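Local coordinates for protein catechol 2,3-dioxygenase (Pseudomonas sp., PDB 3HPV) that probably cleaves the aromatic ring of catechol with O2 at a ferrous iron centre, an extradiol dioxygenase that works as a homotetramer, at residues A[253-258]-A[265-270]; A[148-153]-A[218-223]; A[154-159]-A[292-297]. All blocks are in the same frame, centred on the assembly; numbering follows the deposited sequence.

Contact 1 (A[253-258]-A[265-270]); sequences GCTIYA and RFETFM. With FE2 (Fe (II) ion), chain E.
Ala-258, Tyr-257 and Phe-266 have the most surface covered where strand 254-258 runs beside strand 265-270. The methyl of Ala-258 sits over one face of the Phe-266 ring in a CH-pi contact, CB lying 3.7 Å from CZ. The ring is brought there by its first torsion (chi1 65°), which folds CG between the backbone N and the carbonyl carbon and leaves CD2 close to Ala-258 O as well. Two reciprocal backbone bonds join the same pair, with Phe-266 N to Ala-258 O at 2.8 Å and Ala-258 N to Phe-266 O at 3.0 Å. Met-234 of helix 224-236 touches both side chains. The two strands form an antiparallel beta hairpin within the C-terminal sheet of this extradiol dioxygenase, and Ile-256 with Thr-268 and Cys-254 with Met-270 are the further hydrogen-bonded pairs. On the other face Tyr-257 stands beside Glu-267, both side chains pointing the same way. Glu-267 OE2 meets the phenol ring at its edge, 3.3 Å from Tyr-257 CE1, and the carboxylate is turned 82° from the ring plane. Through its anti lone pair Glu-267 OE2 also accepts the hydroxyl of Thr-255, whose OG1 is 2.8 Å away. Glu-267 OE1 binds the iron(II) ion at 2.0 Å, beside His-154 and His-216. Thr-255 is thus a second-shell residue that probably helps fix the rotation of a metal-binding carboxylate. Arg-265 lays its CD against Tyr-257, 3.8 Å from CD2, with the guanidinium plane 53° from the ring; its charged end goes to Asp-242 in a salt bridge. The Tyr-257 hydroxyl is hydrogen-bonded to Asp-294. Thr-268 OG1, by contrast, is buried against Ile-256 CB with no polar partner in the model.

Contact 2 (A[148-153]-A[218-223]); sequences APIQLD and SFLLES
Leu-220 lies alongside Gln-151, its CB 3.8 Å from Gln-151 CG and its CD2 branch near the amide, 4.0 Å from NE2. Of all the residues in 148-153 and 218-223 it has the most surface covered. Gln-151 starts folded, with CG between its backbone N and carbonyl carbon (chi1 63°), and then extends, which carries the amide past the leucine to Asp-153. There Gln-151 NE2 donates to OD1 of Asp-153 at 2.8 Å, reaching the carboxylate on its anti side but 30° out of its plane. The bond is bent. Gln-151 borders Leu-220 with its CG, Asp-153 with OD1, which lies near Leu-220 CB.

Phe-219 and Pro-149 form a second patch, side by side and pointing the same way, with Pro-149 CB only 3.3 Å from Phe-219 CB. Tyr-56 meets the Phe-219 ring edge-to-face, and Leu-30 of helix 19-30 touches both residues, so this patch faces the N-terminal half of the chain. Ile-150 crosses Glu-222 at about a right angle, while its backbone N gives a short bond of 2.7 Å to Leu-220 O.

Further along, Leu-220 N is bonded to Gln-151 O and Asp-153 N to Ser-218 O at 2.8 Å. His-274 of a neighbouring subunit packs on Ile-150, Gln-151 and Leu-220, bringing the tetramer interface to this edge. Ser-218 turns its OG to the iron ligand Glu-267. The strand that runs through Asp-153 and strand 218-220, their short segments inclined at 127°, are antiparallel neighbours in the C-terminal sheet, which belongs to the glyoxalase-type (vicinal oxygen chelate) fold of extradiol dioxygenases; its strands carry the iron ligands.

Contact 3 (A[154-159]-A[292-297]); sequences HCLLYG and GLDYPQ. With FE2 (Fe (II) ion), chain E.
The hydroxyl of Tyr-158 donates to the backbone carbonyl of Asp-294, OH to O 2.6 Å, the one hydrogen bond between 154-159 and 292-297. The donor sits well above the carbonyl plane, 53° out of it, and the C=O...donor angle is 127°, while the accepting oxygen lies at the edge of the phenol ring, near the plane of the ring. The first torsion of Tyr-158 (chi1 -82°) places CG anti to its own carbonyl carbon, and the long side chain spans from the strand to the C-terminal loop. Pro-296 adds an apolar border, its CG 4.2 Å from Tyr-158 CZ. The rings of Tyr-208 and His-215 also meet that of Tyr-158.

Closer to the metal, Leu-156 runs its CD1 branch against the carboxylate of Asp-294, 3.7 Å from CG, and the two side chains cross at a slant. CD1 is nearly equidistant from the two carboxylate oxygens, so a methyl group borders the middle of the acid. The oxygens have their hydrogen bonds with other residues, OD1 with Tyr-257 and OD2 with His-248 NE2. Those two partners probably help fix how the buried group is turned.

His-154, on the same strand, binds the iron(II) ion through NE2 at 2.3 Å, and His-216 and Glu-267 are the other protein ligands. Leu-156 also touches His-216, so the leucine touches both a metal ligand and the acid. The loop is therefore fastened to the ligand-bearing strand by a phenol-to-carbonyl bond, while the carboxylate of Asp-294 is directed to polar groups beside the iron site.

From the N terminus, residues 148-153 lead straight into 154-159, so contacts 2 and 3 begin end to end on one strand. Contact 2 closes first, when the chain returns at 218-223 beside that strand. Contact 1 then closes a short hairpin between 253-258 and 265-270, after contact 2 and wholly within the much longer loop that contact 3 completes at 292-297. Contacts 2 and 3 cross, their segments alternating along the chain. Strand 265-270 neighbours strand 213-220, which neighbours strand 151-159, and the three contacts thereby tie hairpin, central strands and C-terminal loop together. Contacts 1 and 3 each supply an iron ligand.

Contact 1 (A[253-258]-A[265-270])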
# COMPACT_ATOMS: atom_id res chain seq x y z
N GLY A 253 -12.53 -3.44 8.80
CA GLY A 253 -11.41 -4.24 8.37
C GLY A 253 -11.45 -4.66 6.91
O GLY A 253 -12.51 -4.92 6.36
N CYS A 254 -10.29 -4.70 6.27
CA CYS A 254 -10.20 -5.12 4.88
C CYS A 254 -9.78 -6.58 4.99
O CYS A 254 -8.66 -6.88 5.41
CB CYS A 254 -9.18 -4.25 4.18
SG CYS A 254 -9.72 -2.52 4.29
N THR A 255 -10.69 -7.46 4.58
CA THR A 255 -10.51 -8.89 4.78
C THR A 255 -10.90 -9.92 3.69
O THR A 255 -11.57 -9.62 2.71
CB THR A 255 -11.29 -9.25 6.06
OG1 THR A 255 -11.27 -10.66 6.29
CG2 THR A 255 -12.72 -8.80 5.92
N ILE A 256 -10.45 -11.15 3.93
CA ILE A 256 -10.74 -12.31 3.08
C ILE A 256 -11.20 -13.46 3.98
O ILE A 256 -10.52 -13.80 4.94
CB ILE A 256 -9.49 -12.83 2.34
CG1 ILE A 256 -8.97 -11.77 1.38
CG2 ILE A 256 -9.81 -14.12 1.58
CD1 ILE A 256 -7.80 -12.23 0.59
N TYR A 257 -12.36 -14.04 3.69
CA TYR A 257 -12.85 -15.20 4.43
C TYR A 257 -12.57 -16.41 3.56
O TYR A 257 -13.05 -16.50 2.44
CB TYR A 257 -14.36 -15.11 4.68
CG TYR A 257 -14.77 -14.21 5.83
CD1 TYR A 257 -13.85 -13.35 6.43
CD2 TYR A 257 -16.08 -14.21 6.29
CE1 TYR A 257 -14.24 -12.50 7.47
CE2 TYR A 257 -16.47 -13.38 7.33
CZ TYR A 257 -15.55 -12.52 7.91
OH TYR A 257 -15.94 -11.69 8.92
N ALA A 258 -11.77 -17.35 4.04
CA ALA A 258 -11.47 -18.52 3.24
C ALA A 258 -11.70 -19.79 4.03
O ALA A 258 -11.90 -19.75 5.24
CB ALA A 258 -10.02 -18.46 2.72
N ARG A 265 -13.64 -22.18 8.42
CA ARG A 265 -13.41 -20.87 7.85
C ARG A 265 -12.39 -20.11 8.67
O ARG A 265 -12.36 -20.22 9.90
CB ARG A 265 -14.69 -20.03 7.84
CG ARG A 265 -14.39 -18.56 7.64
CD ARG A 265 -15.60 -17.69 7.63
NE ARG A 265 -16.57 -18.09 6.61
CZ ARG A 265 -17.64 -18.82 6.88
NH1 ARG A 265 -17.88 -19.23 8.13
NH2 ARG A 265 -18.48 -19.14 5.90
N PHE A 266 -11.54 -19.35 7.98
CA PHE A 266 -10.57 -18.50 8.65
C PHE A 266 -10.55 -17.13 8.00
O PHE A 266 -11.10 -16.94 6.92
CB PHE A 266 -9.16 -19.14 8.69
CG PHE A 266 -8.52 -19.33 7.35
CD1 PHE A 266 -7.62 -18.37 6.85
CD2 PHE A 266 -8.79 -20.46 6.59
CE1 PHE A 266 -7.00 -18.55 5.60
CE2 PHE A 266 -8.18 -20.65 5.34
CZ PHE A 266 -7.28 -19.70 4.84
N GLU A 267 -9.96 -16.15 8.67
CA GLU A 267 -9.90 -14.79 8.14
C GLU A 267 -8.52 -14.18 8.18
O GLU A 267 -7.82 -14.30 9.17
CB GLU A 267 -10.87 -13.87 8.90
CG GLU A 267 -10.44 -12.42 8.96
CD GLU A 267 -11.46 -11.51 9.67
OE1 GLU A 267 -11.68 -11.68 10.89
OE2 GLU A 267 -12.04 -10.62 9.00
N THR A 268 -8.14 -13.56 7.06
CA THR A 268 -6.87 -12.86 6.97
C THR A 268 -7.33 -11.41 6.74
O THR A 268 -8.04 -11.14 5.79
CB THR A 268 -6.01 -13.36 5.78
OG1 THR A 268 -6.69 -13.11 4.54
CG2 THR A 268 -5.76 -14.87 5.90
N PHE A 269 -6.97 -10.49 7.63
CA PHE A 269 -7.38 -9.09 7.48
C PHE A 269 -6.37 -8.11 8.07
O PHE A 269 -5.39 -8.51 8.70
CB PHE A 269 -8.70 -8.84 8.19
CG PHE A 269 -8.54 -8.59 9.67
CD1 PHE A 269 -8.13 -9.60 10.52
CD2 PHE A 269 -8.78 -7.32 10.20
CE1 PHE A 269 -7.95 -9.36 11.90
CE2 PHE A 269 -8.62 -7.06 11.57
CZ PHE A 269 -8.20 -8.08 12.43
N MET A 270 -6.63 -6.81 7.87
CA MET A 270 -5.81 -5.75 8.46
C MET A 270 -6.69 -4.52 8.59
O MET A 270 -7.75 -4.44 7.99
CB MET A 270 -4.56 -5.46 7.62
CG MET A 270 -4.79 -4.73 6.32
SD MET A 270 -4.89 -2.94 6.54
CE MET A 270 -3.52 -2.66 7.85
FE FE2 E . -13.31 -11.40 12.05

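Contact 2 (A[148-153]-A[218-223])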
# COMPACT_ATOMS: atom_id res chain seq x y z
N ALA A 148 1.59 -15.89 6.12
CA ALA A 148 2.39 -15.42 7.26
C ALA A 148 1.74 -14.32 8.08
O ALA A 148 2.25 -13.20 8.16
CB ALA A 148 3.76 -14.95 6.79
N PRO A 149 0.59 -14.63 8.70
CA PRO A 149 -0.10 -13.65 9.52
C PRO A 149 0.76 -13.28 10.75
O PRO A 149 1.65 -14.04 11.18
CB PRO A 149 -1.39 -14.37 9.91
CG PRO A 149 -1.01 -15.77 9.91
CD PRO A 149 -0.18 -15.88 8.65
N ILE A 150 0.48 -12.11 11.30
CA ILE A 150 1.15 -11.54 12.46
C ILE A 150 0.64 -12.11 13.82
O ILE A 150 1.44 -12.29 14.75
CB ILE A 150 1.01 -9.93 12.39
CG1 ILE A 150 2.16 -9.35 11.58
CG2 ILE A 150 1.12 -9.28 13.74
CD1 ILE A 150 2.74 -10.29 10.53
N GLN A 151 -0.65 -12.40 13.94
CA GLN A 151 -1.19 -12.91 15.22
C GLN A 151 -2.59 -13.46 15.09
O GLN A 151 -3.29 -13.15 14.13
CB GLN A 151 -1.27 -11.78 16.29
CG GLN A 151 -2.25 -10.65 15.88
CD GLN A 151 -2.48 -9.57 16.94
OE1 GLN A 151 -1.56 -9.15 17.66
NE2 GLN A 151 -3.72 -9.08 17.01
N LEU A 152 -2.97 -14.27 16.07
CA LEU A 152 -4.31 -14.81 16.16
C LEU A 152 -5.02 -13.59 16.72
O LEU A 152 -4.77 -13.19 17.87
CB LEU A 152 -4.38 -15.93 17.20
CG LEU A 152 -5.79 -16.34 17.65
CD1 LEU A 152 -6.60 -16.92 16.50
CD2 LEU A 152 -5.66 -17.39 18.78
N ASP A 153 -5.89 -13.00 15.92
CA ASP A 153 -6.58 -11.78 16.32
C ASP A 153 -7.85 -11.95 17.17
O ASP A 153 -8.09 -11.21 18.13
CB ASP A 153 -6.92 -10.96 15.08
CG ASP A 153 -7.14 -9.52 15.41
OD1 ASP A 153 -6.13 -8.80 15.60
OD2 ASP A 153 -8.33 -9.10 15.48
N SER A 218 -9.51 -15.70 13.16
CA SER A 218 -8.94 -14.62 12.38
C SER A 218 -7.49 -14.32 12.67
O SER A 218 -7.05 -14.36 13.82
CB SER A 218 -9.78 -13.34 12.59
OG SER A 218 -9.17 -12.21 12.00
N PHE A 219 -6.76 -13.99 11.61
CA PHE A 219 -5.35 -13.64 11.70
C PHE A 219 -5.08 -12.29 11.03
O PHE A 219 -5.54 -12.01 9.92
CB PHE A 219 -4.49 -14.72 11.06
CG PHE A 219 -4.82 -16.12 11.49
CD1 PHE A 219 -5.85 -16.82 10.87
CD2 PHE A 219 -4.11 -16.73 12.53
CE1 PHE A 219 -6.18 -18.13 11.28
CE2 PHE A 219 -4.43 -18.04 12.95
CZ PHE A 219 -5.47 -18.73 12.32
N LEU A 220 -4.32 -11.47 11.74
CA LEU A 220 -3.94 -10.12 11.33
C LEU A 220 -2.74 -10.07 10.38
O LEU A 220 -1.74 -10.73 10.61
CB LEU A 220 -3.62 -9.29 12.57
CG LEU A 220 -3.28 -7.82 12.31
CD1 LEU A 220 -4.55 -7.12 11.83
CD2 LEU A 220 -2.77 -7.14 13.59
N LEU A 221 -2.87 -9.28 9.31
CA LEU A 221 -1.79 -9.09 8.32
C LEU A 221 -1.26 -7.68 8.48
O LEU A 221 -1.97 -6.82 8.99
CB LEU A 221 -2.31 -9.29 6.89
CG LEU A 221 -2.55 -10.75 6.47
CD1 LEU A 221 -3.69 -11.33 7.27
CD2 LEU A 221 -2.85 -10.82 4.98
N GLU A 222 -0.02 -7.44 8.05
CA GLU A 222 0.63 -6.12 8.18
C GLU A 222 -0.10 -4.98 7.49
O GLU A 222 -0.23 -3.89 8.05
CB GLU A 222 2.05 -6.14 7.59
CG GLU A 222 3.04 -7.16 8.15
CD GLU A 222 3.83 -6.63 9.33
OE1 GLU A 222 4.88 -7.22 9.65
OE2 GLU A 222 3.39 -5.62 9.94
N SER A 223 -0.58 -5.22 6.27
CA SER A 223 -1.23 -4.15 5.50
C SER A 223 -2.20 -4.65 4.45
O SER A 223 -2.33 -5.85 4.24
CB SER A 223 -0.16 -3.34 4.79
OG SER A 223 0.58 -4.19 3.92

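Contact 3 (A[154-159]-A[292-297])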
# COMPACT_ATOMS: atom_id res chain seq x y z
N HIS A 154 -8.67 -12.92 16.77
CA HIS A 154 -9.92 -13.20 17.46
C HIS A 154 -10.57 -14.37 16.75
O HIS A 154 -9.94 -15.09 15.98
CB HIS A 154 -10.86 -11.98 17.38
CG HIS A 154 -11.22 -11.59 15.98
ND1 HIS A 154 -10.42 -10.76 15.21
CD2 HIS A 154 -12.25 -11.95 15.18
CE1 HIS A 154 -10.95 -10.64 14.01
NE2 HIS A 154 -12.06 -11.35 13.96
N CYS A 155 -11.85 -14.57 17.05
CA CYS A 155 -12.66 -15.60 16.44
C CYS A 155 -14.05 -15.04 16.61
O CYS A 155 -14.26 -14.13 17.41
CB CYS A 155 -12.53 -16.95 17.17
SG CYS A 155 -13.35 -17.10 18.83
N LEU A 156 -14.99 -15.51 15.80
CA LEU A 156 -16.37 -15.07 15.93
C LEU A 156 -17.14 -16.37 16.11
O LEU A 156 -16.89 -17.36 15.43
CB LEU A 156 -16.84 -14.29 14.68
CG LEU A 156 -18.29 -13.75 14.78
CD1 LEU A 156 -18.51 -12.49 13.94
CD2 LEU A 156 -19.25 -14.83 14.34
N LEU A 157 -18.07 -16.38 17.06
CA LEU A 157 -18.81 -17.60 17.33
C LEU A 157 -20.31 -17.39 17.22
O LEU A 157 -20.83 -16.31 17.53
CB LEU A 157 -18.48 -18.15 18.73
CG LEU A 157 -17.03 -18.44 19.22
CD1 LEU A 157 -16.19 -19.14 18.13
CD2 LEU A 157 -16.40 -17.14 19.64
N TYR A 158 -21.00 -18.44 16.79
CA TYR A 158 -22.45 -18.45 16.63
C TYR A 158 -23.04 -19.25 17.80
O TYR A 158 -22.69 -20.41 18.00
CB TYR A 158 -22.83 -19.13 15.31
CG TYR A 158 -22.75 -18.26 14.07
CD1 TYR A 158 -22.43 -16.90 14.15
CD2 TYR A 158 -23.05 -18.79 12.81
CE1 TYR A 158 -22.43 -16.08 13.02
CE2 TYR A 158 -23.05 -17.99 11.67
CZ TYR A 158 -22.75 -16.64 11.78
OH TYR A 158 -22.81 -15.85 10.65
N GLY A 159 -23.92 -18.62 18.56
CA GLY A 159 -24.51 -19.30 19.69
C GLY A 159 -25.84 -18.71 20.09
O GLY A 159 -26.12 -17.55 19.77
N GLY A 292 -24.13 -7.66 5.51
CA GLY A 292 -22.77 -7.97 5.90
C GLY A 292 -22.25 -9.39 5.73
O GLY A 292 -22.99 -10.32 5.40
N LEU A 293 -20.95 -9.54 5.99
CA LEU A 293 -20.26 -10.80 5.87
C LEU A 293 -20.51 -11.75 7.03
O LEU A 293 -20.20 -12.93 6.93
CB LEU A 293 -18.74 -10.57 5.78
CG LEU A 293 -18.13 -9.76 4.63
CD1 LEU A 293 -18.62 -8.32 4.65
CD2 LEU A 293 -16.62 -9.78 4.75
N ASP A 294 -21.06 -11.25 8.12
CA ASP A 294 -21.27 -12.11 9.28
C ASP A 294 -22.67 -12.62 9.46
O ASP A 294 -22.98 -13.30 10.44
CB ASP A 294 -20.83 -11.39 10.56
CG ASP A 294 -19.35 -11.11 10.57
OD1 ASP A 294 -18.58 -12.02 10.20
OD2 ASP A 294 -18.94 -10.00 10.95
N TYR A 295 -23.51 -12.27 8.49
CA TYR A 295 -24.92 -12.67 8.50
C TYR A 295 -25.04 -14.19 8.41
O TYR A 295 -24.39 -14.83 7.56
CB TYR A 295 -25.62 -11.97 7.32
CG TYR A 295 -27.12 -12.15 7.22
CD1 TYR A 295 -27.96 -12.06 8.35
CD2 TYR A 295 -27.73 -12.32 5.97
CE1 TYR A 295 -29.36 -12.13 8.23
CE2 TYR A 295 -29.11 -12.39 5.83
CZ TYR A 295 -29.93 -12.30 6.96
OH TYR A 295 -31.30 -12.39 6.80
N PRO A 296 -25.82 -14.80 9.31
CA PRO A 296 -25.98 -16.26 9.28
C PRO A 296 -26.35 -16.71 7.87
O PRO A 296 -25.92 -17.78 7.43
CB PRO A 296 -27.08 -16.48 10.31
CG PRO A 296 -26.77 -15.43 11.35
CD PRO A 296 -26.49 -14.22 10.49
N GLN A 297 -27.17 -15.93 7.16
CA GLN A 297 -27.51 -16.28 5.78
C GLN A 297 -26.47 -15.66 4.85
O GLN A 297 -25.74 -14.75 5.22
CB GLN A 297 -28.88 -15.76 5.36
CG GLN A 297 -29.28 -16.25 3.93
CD GLN A 297 -29.26 -15.15 2.82
OE1 GLN A 297 -28.21 -14.64 2.44
NE2 GLN A 297 -30.45 -14.81 2.30
FE FE2 E . -13.31 -11.40 12.05